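Long-range contact in alpha-L-rhamnosidase (Aspergillus terreus, PDB 6GSZ), which probably hydrolyses terminal non-reducing alpha-L-rhamnose residues in alpha-L-rhamnosides: residues A[149-154]-A[226-232]. Where two conformers were deposited one is given. Residues are numbered along the deposited sequence.
Sequences LYITAL and TLGLLSL
Residues 149-154 and 228-232 are extended, antiparallel neighbours, their axes 4.6 Å apart at 165°. Tyr150, Thr152 and Leu154 form hydrogen-bonded pairs with Leu232, Leu230 and Gly228; Ile151–Ser231 and Ala153–Leu229 are non-hydrogen-bonded. Each hydrogen-bonded pair exchanges two bonds: Tyr150 N to Leu232 O (2.9 Å) and Leu232 N to Tyr150 O (2.8 Å); Thr152 N to Leu230 O (2.9 Å) and Leu230 N to Thr152 O (3.1 Å); Leu154 N to Gly228 O (2.9 Å), with a weak return from Gly228 N to Leu154 O (3.4 Å). There a water donates to Leu154 O (2.7 Å) and, weakly, to Thr226 O (3.0 Å). Thr152 OG1 bonds to Glu183 O. On the Ile151 face, Ile151 (tt) meets Leu229 (tp), CD1 to CD1 3.9 Å. The alternate residues turn their backbone polar groups outward: Leu149 and Ile151 hydrogen-bond to Tyr187 and Asn185 of strand 182-188, Ala153 O accepts from His182 NE2, and Leu229 and Ser231 pair with Ile117 and Ser247. In this beta-sandwich-like domain strand 196-205 packs against the Ile151–Leu229 face, while Val116 touches Leu154 and Leu230.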
loop_
_atom_site.group_PDB
_atom_site.type_symbol
_atom_site.label_atom_id
_atom_site.label_comp_id
_atom_site.label_asym_id
_atom_site.label_seq_id
_atom_site.Cartn_x
_atom_site.Cartn_y
_atom_site.Cartn_z
ATOM N N LEU A 149 -1.071 -17.121 -20.267
ATOM C CA LEU A 149 -1.055 -17.999 -19.093
ATOM C C LEU A 149 -1.899 -17.337 -18.015
ATOM O O LEU A 149 -1.642 -16.159 -17.676
ATOM C CB LEU A 149 0.358 -18.226 -18.567
ATOM C CG LEU A 149 0.429 -19.171 -17.372
ATOM C CD1 LEU A 149 0.027 -20.599 -17.757
ATOM C CD2 LEU A 149 1.816 -19.165 -16.776
ATOM N N TYR A 150 -2.879 -18.075 -17.504
ATOM C CA TYR A 150 -3.726 -17.675 -16.407
ATOM C C TYR A 150 -3.382 -18.569 -15.225
ATOM O O TYR A 150 -3.336 -19.813 -15.396
ATOM C CB TYR A 150 -5.179 -17.863 -16.793
ATOM C CG TYR A 150 -5.562 -17.123 -18.038
ATOM C CD1 TYR A 150 -5.839 -15.772 -17.987
ATOM C CD2 TYR A 150 -5.685 -17.744 -19.268
ATOM C CE1 TYR A 150 -6.236 -15.078 -19.119
ATOM C CE2 TYR A 150 -6.097 -17.052 -20.398
ATOM C CZ TYR A 150 -6.374 -15.698 -20.328
ATOM O OH TYR A 150 -6.790 -15.069 -21.486
ATOM N N ILE A 151 -3.011 -18.010 -14.070
ATOM C CA ILE A 151 -2.387 -18.842 -13.055
ATOM C C ILE A 151 -2.587 -18.265 -11.668
ATOM O O ILE A 151 -2.538 -17.038 -11.468
ATOM C CB ILE A 151 -0.896 -19.013 -13.397
ATOM C CG1 ILE A 151 -0.173 -19.894 -12.376
ATOM C CG2 ILE A 151 -0.198 -17.684 -13.611
ATOM C CD1 ILE A 151 1.163 -20.443 -12.857
ATOM N N THR A 152 -2.769 -19.152 -10.705
ATOM C CA THR A 152 -2.697 -18.816 -9.314
ATOM C C THR A 152 -2.244 -20.034 -8.523
ATOM O O THR A 152 -2.029 -21.108 -9.066
ATOM C CB THR A 152 -4.020 -18.271 -8.763
ATOM O OG1 THR A 152 -3.772 -17.641 -7.506
ATOM C CG2 THR A 152 -5.103 -19.312 -8.607
ATOM N N ALA A 153 -2.076 -19.848 -7.215
ATOM C CA ALA A 153 -1.680 -20.950 -6.353
ATOM C C ALA A 153 -2.455 -20.901 -5.052
ATOM O O ALA A 153 -2.896 -19.814 -4.598
ATOM C CB ALA A 153 -0.208 -20.842 -6.029
ATOM N N LEU A 154 -2.580 -22.074 -4.446
ATOM C CA LEU A 154 -2.934 -22.186 -3.047
ATOM C C LEU A 154 -1.599 -22.143 -2.300
ATOM O O LEU A 154 -0.975 -23.191 -2.023
ATOM C CB LEU A 154 -3.728 -23.462 -2.812
ATOM C CG LEU A 154 -5.205 -23.424 -3.181
ATOM C CD1 LEU A 154 -5.441 -23.060 -4.627
ATOM C CD2 LEU A 154 -5.835 -24.764 -2.800
ATOM N N THR A 226 -2.370 -27.945 2.027
ATOM C CA THR A 226 -1.737 -28.625 0.887
ATOM C C THR A 226 -1.382 -27.601 -0.210
ATOM O O THR A 226 -2.219 -26.781 -0.599
ATOM C CB THR A 226 -2.633 -29.745 0.349
ATOM O OG1 THR A 226 -2.899 -30.667 1.408
ATOM C CG2 THR A 226 -1.961 -30.492 -0.793
ATOM N N LEU A 227 -0.119 -27.578 -0.680
ATOM C CA LEU A 227 0.255 -26.688 -1.769
ATOM C C LEU A 227 -0.488 -27.083 -3.049
ATOM O O LEU A 227 -0.586 -28.245 -3.382
ATOM C CB LEU A 227 1.757 -26.757 -2.028
ATOM C CG LEU A 227 2.645 -26.402 -0.851
ATOM C CD1 LEU A 227 4.117 -26.465 -1.209
ATOM C CD2 LEU A 227 2.311 -25.064 -0.295
ATOM N N GLY A 228 -1.047 -26.091 -3.748
ATOM C CA GLY A 228 -1.833 -26.322 -4.932
ATOM C C GLY A 228 -1.556 -25.329 -6.047
ATOM O O GLY A 228 -1.173 -24.190 -5.770
ATOM N N LEU A 229 -1.790 -25.760 -7.284
ATOM C CA LEU A 229 -1.544 -24.939 -8.484
ATOM C C LEU A 229 -2.808 -24.978 -9.355
ATOM O O LEU A 229 -3.368 -26.036 -9.616
ATOM C CB LEU A 229 -0.395 -25.569 -9.285
ATOM C CG LEU A 229 -0.130 -24.959 -10.659
ATOM C CD1 LEU A 229 0.301 -23.511 -10.547
ATOM C CD2 LEU A 229 0.857 -25.783 -11.437
ATOM N N LEU A 230 -3.238 -23.806 -9.841
ATOM C CA LEU A 230 -4.245 -23.727 -10.902
ATOM C C LEU A 230 -3.615 -22.973 -12.071
ATOM O O LEU A 230 -3.158 -21.822 -11.883
ATOM C CB LEU A 230 -5.470 -22.969 -10.382
ATOM C CG LEU A 230 -6.600 -22.770 -11.415
ATOM C CD1 LEU A 230 -7.200 -24.126 -11.838
ATOM C CD2 LEU A 230 -7.679 -21.844 -10.865
ATOM N N SER A 231 -3.698 -23.530 -13.282
ATOM C CA SER A 231 -3.004 -22.962 -14.446
ATOM C C SER A 231 -3.818 -23.271 -15.708
ATOM O O SER A 231 -4.244 -24.402 -15.873
ATOM C CB SER A 231 -1.592 -23.516 -14.517
ATOM O OG SER A 231 -0.821 -22.967 -15.584
ATOM N N LEU A 232 -3.951 -22.308 -16.604
ATOM C CA LEU A 232 -4.460 -22.562 -17.932
ATOM C C LEU A 232 -3.602 -21.779 -18.922
ATOM O O LEU A 232 -3.536 -20.535 -18.830
ATOM C CB LEU A 232 -5.930 -22.142 -18.044
ATOM C CG LEU A 232 -6.570 -22.413 -19.412
ATOM C CD1 LEU A 232 -6.628 -23.922 -19.669
ATOM C CD2 LEU A 232 -7.939 -21.714 -19.523
HETATM O O HOH W 1 -1.071 -24.189 0.526
#